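Local coordinates for protein adenylate cyclase (Hippeastrum hybrid cultivar, PDB 6YP4) that acts mainly as a triphosphatase of the CYTH family, probably hydrolysing inorganic triphosphate, rather than as the adenylyl cyclase it was thought to be, at residues E149-E154 / E162-T167. Sequence-based numbering, arbitrary orientation. Where two conformers were deposited one is given.
Sequences ELDETE and EIECET. With GCP (phosphomethylphosphonic acid guanylate ester), chain B.
Glu149 and Glu164 form an antiparallel hydrogen-bonded pair. Glu149 N reaches Glu164 O at 2.9 Å, nearly straight (165°), whereas the return bond from Glu164 N to Glu149 O is more bent. Asp151 and Glu162 repeat the pattern, Asp151 N meeting Glu162 O at 2.8 Å. Packing is tighter between these rungs, at the non-hydrogen-bonded pair Leu150–Ile163, whose CA atoms lie 4.4 Å apart against 5.2 Å in the hydrogen-bonded pairs. Leu150 CD1 touches Ile163 CB at 4.0 Å; chi1 (-176°) sets CG of Leu150 beside the carbonyl carbon, and the second torsion then turns CD1 to 3.5 Å from Glu162 O.

The opposite face is acidic and looser, its side chains held largely by water, Lys195 and the ligand. The carboxylates of Asp151 and Glu164 stand almost perpendicular (84°), with OD2 and OE2 4.0 Å apart; Lys195 bridges both and Glu162, probably offsetting their repulsion, while Arg137 pairs with Asp151. Glu164 OE1 comes within 2.7 Å of GCP O1G. A water joins Glu162 OE2 to Thr153 OG1, which is also hydrogen-bonded to Asn135. Such a charged interior is characteristic of the CYTH triphosphate tunnel.

In the curled antiparallel sheet, this hairpin runs between strands 127-141 and 2-9, with helix 12-22 covering Leu150 and Ile163.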
loop_
_atom_site.group_PDB
_atom_site.type_symbol
_atom_site.label_atom_id
_atom_site.label_comp_id
_atom_site.label_asym_id
_atom_site.label_seq_id
_atom_site.Cartn_x
_atom_site.Cartn_y
_atom_site.Cartn_z
ATOM N N GLU A 149 3.897 -1.916 9.699
ATOM C CA GLU A 149 3.153 -0.713 10.056
ATOM C C GLU A 149 3.272 -0.508 11.555
ATOM O O GLU A 149 2.812 -1.355 12.331
ATOM C CB GLU A 149 1.682 -0.822 9.658
ATOM C CG GLU A 149 1.420 -0.668 8.171
ATOM C CD GLU A 149 0.267 -1.530 7.715
ATOM O OE1 GLU A 149 0.444 -2.761 7.680
ATOM O OE2 GLU A 149 -0.816 -0.986 7.414
ATOM N N LEU A 150 3.903 0.594 11.956
ATOM C CA LEU A 150 4.128 0.937 13.355
ATOM C C LEU A 150 3.164 2.061 13.711
ATOM O O LEU A 150 3.238 3.154 13.135
ATOM C CB LEU A 150 5.582 1.362 13.560
ATOM C CG LEU A 150 6.078 1.688 14.965
ATOM C CD1 LEU A 150 6.108 0.426 15.829
ATOM C CD2 LEU A 150 7.455 2.340 14.923
ATOM N N ASP A 151 2.257 1.798 14.648
ATOM C CA ASP A 151 1.135 2.680 14.916
ATOM C C ASP A 151 1.284 3.356 16.274
ATOM O O ASP A 151 1.740 2.744 17.242
ATOM C CB ASP A 151 -0.193 1.910 14.888
ATOM C CG ASP A 151 -0.638 1.533 13.483
ATOM O OD1 ASP A 151 -0.331 2.274 12.498
ATOM O OD2 ASP A 151 -1.344 0.505 13.376
ATOM N N GLU A 152 0.884 4.616 16.337
ATOM C CA GLU A 152 0.752 5.352 17.584
ATOM C C GLU A 152 -0.696 5.812 17.636
ATOM O O GLU A 152 -1.088 6.730 16.906
ATOM C CB GLU A 152 1.732 6.522 17.650
ATOM C CG GLU A 152 1.654 7.345 18.937
ATOM C CD GLU A 152 2.703 8.439 18.995
ATOM O OE1 GLU A 152 3.568 8.487 18.093
ATOM O OE2 GLU A 152 2.657 9.254 19.942
ATOM N N THR A 153 -1.487 5.179 18.511
ATOM C CA THR A 153 -2.941 5.268 18.480
ATOM C C THR A 153 -3.409 6.078 19.680
ATOM O O THR A 153 -3.247 5.648 20.829
ATOM C CB THR A 153 -3.567 3.878 18.485
ATOM O OG1 THR A 153 -3.038 3.119 17.388
ATOM C CG2 THR A 153 -5.062 3.991 18.344
ATOM N N GLU A 154 -3.990 7.237 19.410
ATOM C CA GLU A 154 -4.447 8.156 20.449
ATOM C C GLU A 154 -5.950 7.995 20.546
ATOM O O GLU A 154 -6.696 8.456 19.677
ATOM C CB GLU A 154 -4.051 9.597 20.145
ATOM C CG GLU A 154 -2.621 9.762 19.638
ATOM C CD GLU A 154 -1.629 10.118 20.740
ATOM O OE1 GLU A 154 -2.009 10.056 21.935
ATOM O OE2 GLU A 154 -0.467 10.451 20.406
ATOM N N GLU A 162 1.532 -0.233 18.417
ATOM C CA GLU A 162 1.555 -1.580 17.880
ATOM C C GLU A 162 2.476 -1.617 16.677
ATOM O O GLU A 162 2.761 -0.589 16.049
ATOM C CB GLU A 162 0.181 -2.097 17.435
ATOM C CG GLU A 162 -0.939 -1.942 18.429
ATOM C CD GLU A 162 -2.298 -2.109 17.780
ATOM O OE1 GLU A 162 -2.525 -3.163 17.156
ATOM O OE2 GLU A 162 -3.113 -1.174 17.872
ATOM N N ILE A 163 2.917 -2.820 16.345
ATOM C CA ILE A 163 3.511 -3.080 15.038
ATOM C C ILE A 163 2.783 -4.259 14.403
ATOM O O ILE A 163 2.436 -5.229 15.090
ATOM C CB ILE A 163 5.032 -3.321 15.129
ATOM C CG1 ILE A 163 5.609 -3.431 13.700
ATOM C CG2 ILE A 163 5.346 -4.550 15.963
ATOM C CD1 ILE A 163 7.002 -2.886 13.548
ATOM N N GLU A 164 2.523 -4.162 13.093
ATOM C CA GLU A 164 1.693 -5.136 12.397
ATOM C C GLU A 164 2.275 -5.424 11.022
ATOM O O GLU A 164 2.984 -4.593 10.456
ATOM C CB GLU A 164 0.253 -4.647 12.250
ATOM C CG GLU A 164 -0.341 -4.233 13.589
ATOM C CD GLU A 164 -1.682 -3.568 13.455
ATOM O OE1 GLU A 164 -2.149 -3.393 12.305
ATOM O OE2 GLU A 164 -2.257 -3.210 14.503
ATOM N N CYS A 165 1.945 -6.611 10.501
ATOM C CA CYS A 165 2.466 -7.092 9.223
ATOM C C CYS A 165 1.441 -7.997 8.549
ATOM O O CYS A 165 1.109 -9.063 9.076
ATOM C CB CYS A 165 3.784 -7.845 9.427
ATOM S SG CYS A 165 4.541 -8.347 7.865
ATOM N N GLU A 166 0.962 -7.587 7.374
ATOM C CA GLU A 166 0.061 -8.408 6.574
ATOM C C GLU A 166 0.875 -9.422 5.782
ATOM O O GLU A 166 1.870 -9.067 5.143
ATOM C CB GLU A 166 -0.765 -7.527 5.627
ATOM C CG GLU A 166 -2.218 -7.979 5.417
ATOM C CD GLU A 166 -2.372 -9.030 4.326
ATOM O OE1 GLU A 166 -1.441 -9.164 3.501
ATOM O OE2 GLU A 166 -3.425 -9.715 4.293
ATOM N N THR A 167 0.452 -10.680 5.814
ATOM C CA THR A 167 1.253 -11.725 5.198
ATOM C C THR A 167 0.359 -12.903 4.842
ATOM O O THR A 167 -0.732 -13.071 5.395
ATOM C CB THR A 167 2.379 -12.164 6.134
ATOM O OG1 THR A 167 3.136 -13.221 5.535
ATOM C CG2 THR A 167 1.791 -12.640 7.470
HETATM P PG GCP B . -5.516 -2.447 12.216
HETATM O O1G GCP B . -4.695 -3.271 13.162
HETATM O O2G GCP B . -5.335 -0.972 12.501
HETATM O O3G GCP B . -6.970 -2.827 12.346
HETATM C C3B GCP B . -4.938 -2.796 10.519
HETATM P PB GCP B . -5.999 -1.846 9.331
HETATM O O1B GCP B . -7.445 -1.840 9.736
HETATM O O2B GCP B . -5.464 -0.450 9.133
HETATM O O3A GCP B . -5.873 -2.660 7.908
HETATM P PA GCP B . -6.407 -1.951 6.525
HETATM O O1A GCP B . -7.146 -3.023 5.745
HETATM O O2A GCP B . -7.363 -0.844 6.916
HETATM O "O5'" GCP B . -5.105 -1.298 5.670
HETATM C "C5'" GCP B . -3.785 -1.643 6.069
HETATM C "C4'" GCP B . -3.484 -3.180 5.811
HETATM O "O4'" GCP B . -3.947 -3.693 4.413
HETATM C "C3'" GCP B . -2.220 -3.366 5.832
HETATM O "O3'" GCP B . -1.908 -4.572 6.573
HETATM C "C2'" GCP B . -1.694 -3.418 4.241
HETATM O "O2'" GCP B . -0.647 -4.437 4.024
HETATM C "C1'" GCP B . -2.700 -3.589 3.473
HETATM N N9 GCP B . -2.833 -2.405 2.533
HETATM C C8 GCP B . -3.660 -1.394 2.826
HETATM N N7 GCP B . -3.596 -0.479 1.842
HETATM C C5 GCP B . -2.719 -0.927 0.930
HETATM C C6 GCP B . -2.271 -0.393 -0.276
HETATM O O6 GCP B . -2.686 0.652 -0.653
HETATM N N1 GCP B . -1.376 -1.056 -1.008
HETATM C C2 GCP B . -0.900 -2.255 -0.575
HETATM N N2 GCP B . 0.075 -2.889 -1.459
HETATM N N3 GCP B . -1.335 -2.778 0.604
HETATM C C4 GCP B . -2.245 -2.112 1.354
HETATM O O HOH W 1 1.539 -4.934 6.554
HETATM O O HOH W 2 -1.691 1.030 18.456
#